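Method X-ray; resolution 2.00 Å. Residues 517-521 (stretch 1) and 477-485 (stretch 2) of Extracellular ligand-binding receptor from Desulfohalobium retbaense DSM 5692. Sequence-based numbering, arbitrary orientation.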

# COMPACT_ATOMS: atom_id res chain seq x y z
N LYS A 517 -27.48 11.98 -3.33
CA LYS A 517 -26.65 13.17 -3.47
C LYS A 517 -25.50 12.96 -4.48
O LYS A 517 -25.09 13.89 -5.17
CB LYS A 517 -26.07 13.57 -2.11
N MSE A 518 -24.99 11.73 -4.56
CA MSE A 518 -23.88 11.42 -5.46
C MSE A 518 -24.31 11.54 -6.92
O MSE A 518 -23.52 11.93 -7.76
CB MSE A 518 -23.34 10.02 -5.22
CG MSE A 518 -22.37 9.94 -4.07
SE MSE A 518 -21.47 8.19 -3.98
CE MSE A 518 -20.69 8.10 -5.78
N VAL A 519 -25.56 11.21 -7.21
CA VAL A 519 -26.09 11.41 -8.56
C VAL A 519 -25.97 12.85 -9.03
O VAL A 519 -25.49 13.11 -10.13
CB VAL A 519 -27.56 10.98 -8.63
CG1 VAL A 519 -28.23 11.49 -9.90
CG2 VAL A 519 -27.64 9.48 -8.59
N SER A 520 -26.40 13.80 -8.20
CA SER A 520 -26.60 15.16 -8.66
C SER A 520 -25.43 16.10 -8.43
O SER A 520 -25.38 17.17 -9.04
CB SER A 520 -27.84 15.74 -7.99
OG SER A 520 -27.80 15.46 -6.60
N GLN A 521 -24.51 15.74 -7.54
CA GLN A 521 -23.35 16.60 -7.26
C GLN A 521 -22.03 15.97 -7.73
O GLN A 521 -21.81 14.76 -7.59
CB GLN A 521 -23.28 16.92 -5.75
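Stretch 2 (477-485) IFVLQRDGT

Stretch 1 holds the last turn of a helix that begins earlier in the chain, and the residue after it. Residues Lys-517 to Ser-520 are helical, and Gln-521 is the first residue to leave helical backbone angles. Stretch 2 enters in a strand that begins earlier in the chain and then bends through a type I beta turn from Gln-481 to Gly-484. The contacts advance in step: Met-518 meets Phe-478 and Leu-480, and Val-519 meets Arg-482 and Gly-484. The two segments belong to one chain, but any two residues that touch are at least 35 positions apart in sequence. Together they bury 308 Å², both sides summed. No hydrogen bond links them, so the contact rests on packing.

Lys-517 makes no contact with stretch 2. Its side chain is modelled only to CB. Lys-517 CB is 9.7 Å from Leu-480 CD2, the nearest atom of stretch 2. Its carbonyl serves the helix end instead: Gln-521 N donates to Lys-517 O at 3.1 Å.

Met-518 is a selenomethionine and is buried. Its CA-to-CB bond points toward stretch 2, and its side chain adopts the m, t, p conformation. This brings the terminal methyl against the strand. Met-518 CE lies 3.4 Å from Leu-480 CD2, a close apolar contact, and 4.1 Å from Phe-478 CE2. Met-518 SE is 5.3 Å from the centroid of the Phe-478 ring, and the approach is oblique. Leu-480 also directs its CA-to-CB bond toward the helix. Phe-478 starts sideways, but the end of its ring comes nearer. Between them, the CA-to-CB bond of Val-479 points away and the residue makes no contact, as expected from the alternation of side chains along a strand.

The nearest CA atoms across the stretches are those of Val-519 and Arg-482, 5.5 Å apart. Val-519 has the largest covered area of stretch 1, 82 Å². Its CA-to-CB bond is sideways and chi1 is t. Val-519 CG1 lies 3.4 Å from Arg-482 NH1, while Val-519 CG2 lies 4.2 Å from Gly-484 N. The valine thus touches both the arginine and the backbone of the turn. Val-519 O is 3.4 Å from Arg-482 NE, over one face of the guanidinium. The angle is poor, and this is not a hydrogen bond.

Gly-484 has a positive phi of 85°. A CB there would be jammed against the carbonyl O of the preceding residue, so the backbone itself calls for glycine. The turn is closed by Gly-484 N donating to Gln-481 O at 2.8 Å. It is braced by Asp-483, whose OD1 accepts from Thr-485 N at 2.9 Å and from Thr-485 OG1 at 2.7 Å.

Ser-520 is exposed, and its CA-to-CB bond points away from stretch 2. Its contact is through the backbone: Ser-520 CA lies 4.0 Å from Arg-482 NH2, over a face of the guanidinium. Ser-520 OG turns back to Lys-517 O at 3.4 Å, a weak hydrogen bond.

The CA-to-CB bond of Gln-521 points away, and the residue makes no contact.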

# COMPACT_ATOMS: atom_id res chain seq x y z
N ILE A 477 -12.32 2.39 -2.87
CA ILE A 477 -12.74 3.36 -3.88
C ILE A 477 -13.65 2.65 -4.89
O ILE A 477 -13.29 1.57 -5.41
CB ILE A 477 -11.52 3.98 -4.59
CG1 ILE A 477 -10.72 4.81 -3.59
CG2 ILE A 477 -11.94 4.82 -5.82
CD1 ILE A 477 -9.57 5.53 -4.14
N PHE A 478 -14.80 3.25 -5.20
CA PHE A 478 -15.66 2.69 -6.22
C PHE A 478 -16.04 3.77 -7.22
O PHE A 478 -15.78 4.95 -7.01
CB PHE A 478 -16.89 1.98 -5.61
CG PHE A 478 -17.77 2.87 -4.77
CD1 PHE A 478 -17.48 3.07 -3.44
CD2 PHE A 478 -18.89 3.49 -5.32
CE1 PHE A 478 -18.31 3.89 -2.64
CE2 PHE A 478 -19.74 4.30 -4.52
CZ PHE A 478 -19.44 4.49 -3.19
N VAL A 479 -16.58 3.34 -8.36
CA VAL A 479 -16.98 4.21 -9.44
C VAL A 479 -18.44 4.01 -9.78
O VAL A 479 -18.90 2.91 -10.03
CB VAL A 479 -16.14 3.98 -10.70
CG1 VAL A 479 -16.53 4.96 -11.79
CG2 VAL A 479 -14.69 4.14 -10.35
N LEU A 480 -19.16 5.12 -9.79
CA LEU A 480 -20.58 5.12 -10.10
C LEU A 480 -20.84 5.88 -11.38
O LEU A 480 -20.23 6.93 -11.64
CB LEU A 480 -21.38 5.78 -8.98
CG LEU A 480 -22.32 4.96 -8.11
CD1 LEU A 480 -21.60 3.75 -7.54
CD2 LEU A 480 -22.88 5.86 -6.98
N GLN A 481 -21.77 5.37 -12.17
CA GLN A 481 -22.34 6.09 -13.30
C GLN A 481 -23.31 7.18 -12.85
O GLN A 481 -23.85 7.09 -11.77
CB GLN A 481 -23.07 5.13 -14.18
CG GLN A 481 -23.01 5.48 -15.60
CD GLN A 481 -23.16 4.26 -16.44
OE1 GLN A 481 -22.32 3.98 -17.27
NE2 GLN A 481 -24.23 3.50 -16.20
N ARG A 482 -23.56 8.16 -13.70
CA ARG A 482 -24.46 9.27 -13.31
C ARG A 482 -25.83 8.76 -12.86
O ARG A 482 -26.33 9.18 -11.82
CB ARG A 482 -24.62 10.25 -14.45
CG ARG A 482 -24.59 11.69 -14.04
CD ARG A 482 -25.95 12.15 -13.76
NE ARG A 482 -26.01 13.57 -13.41
CZ ARG A 482 -27.11 14.14 -12.93
NH1 ARG A 482 -28.21 13.41 -12.73
NH2 ARG A 482 -27.12 15.44 -12.62
N ASP A 483 -26.43 7.84 -13.63
CA ASP A 483 -27.69 7.19 -13.26
C ASP A 483 -27.62 6.32 -12.01
O ASP A 483 -28.54 5.55 -11.76
CB ASP A 483 -28.22 6.33 -14.43
CG ASP A 483 -27.31 5.14 -14.79
OD1 ASP A 483 -26.41 4.79 -14.00
OD2 ASP A 483 -27.53 4.53 -15.86
N GLY A 484 -26.54 6.38 -11.24
CA GLY A 484 -26.42 5.53 -10.05
C GLY A 484 -25.88 4.11 -10.21
O GLY A 484 -25.57 3.46 -9.23
N THR A 485 -25.73 3.62 -11.44
CA THR A 485 -25.17 2.27 -11.66
C THR A 485 -23.70 2.14 -11.23
O THR A 485 -22.84 2.95 -11.59
CB THR A 485 -25.28 1.87 -13.13
OG1 THR A 485 -26.59 2.15 -13.62
CG2 THR A 485 -24.97 0.39 -13.32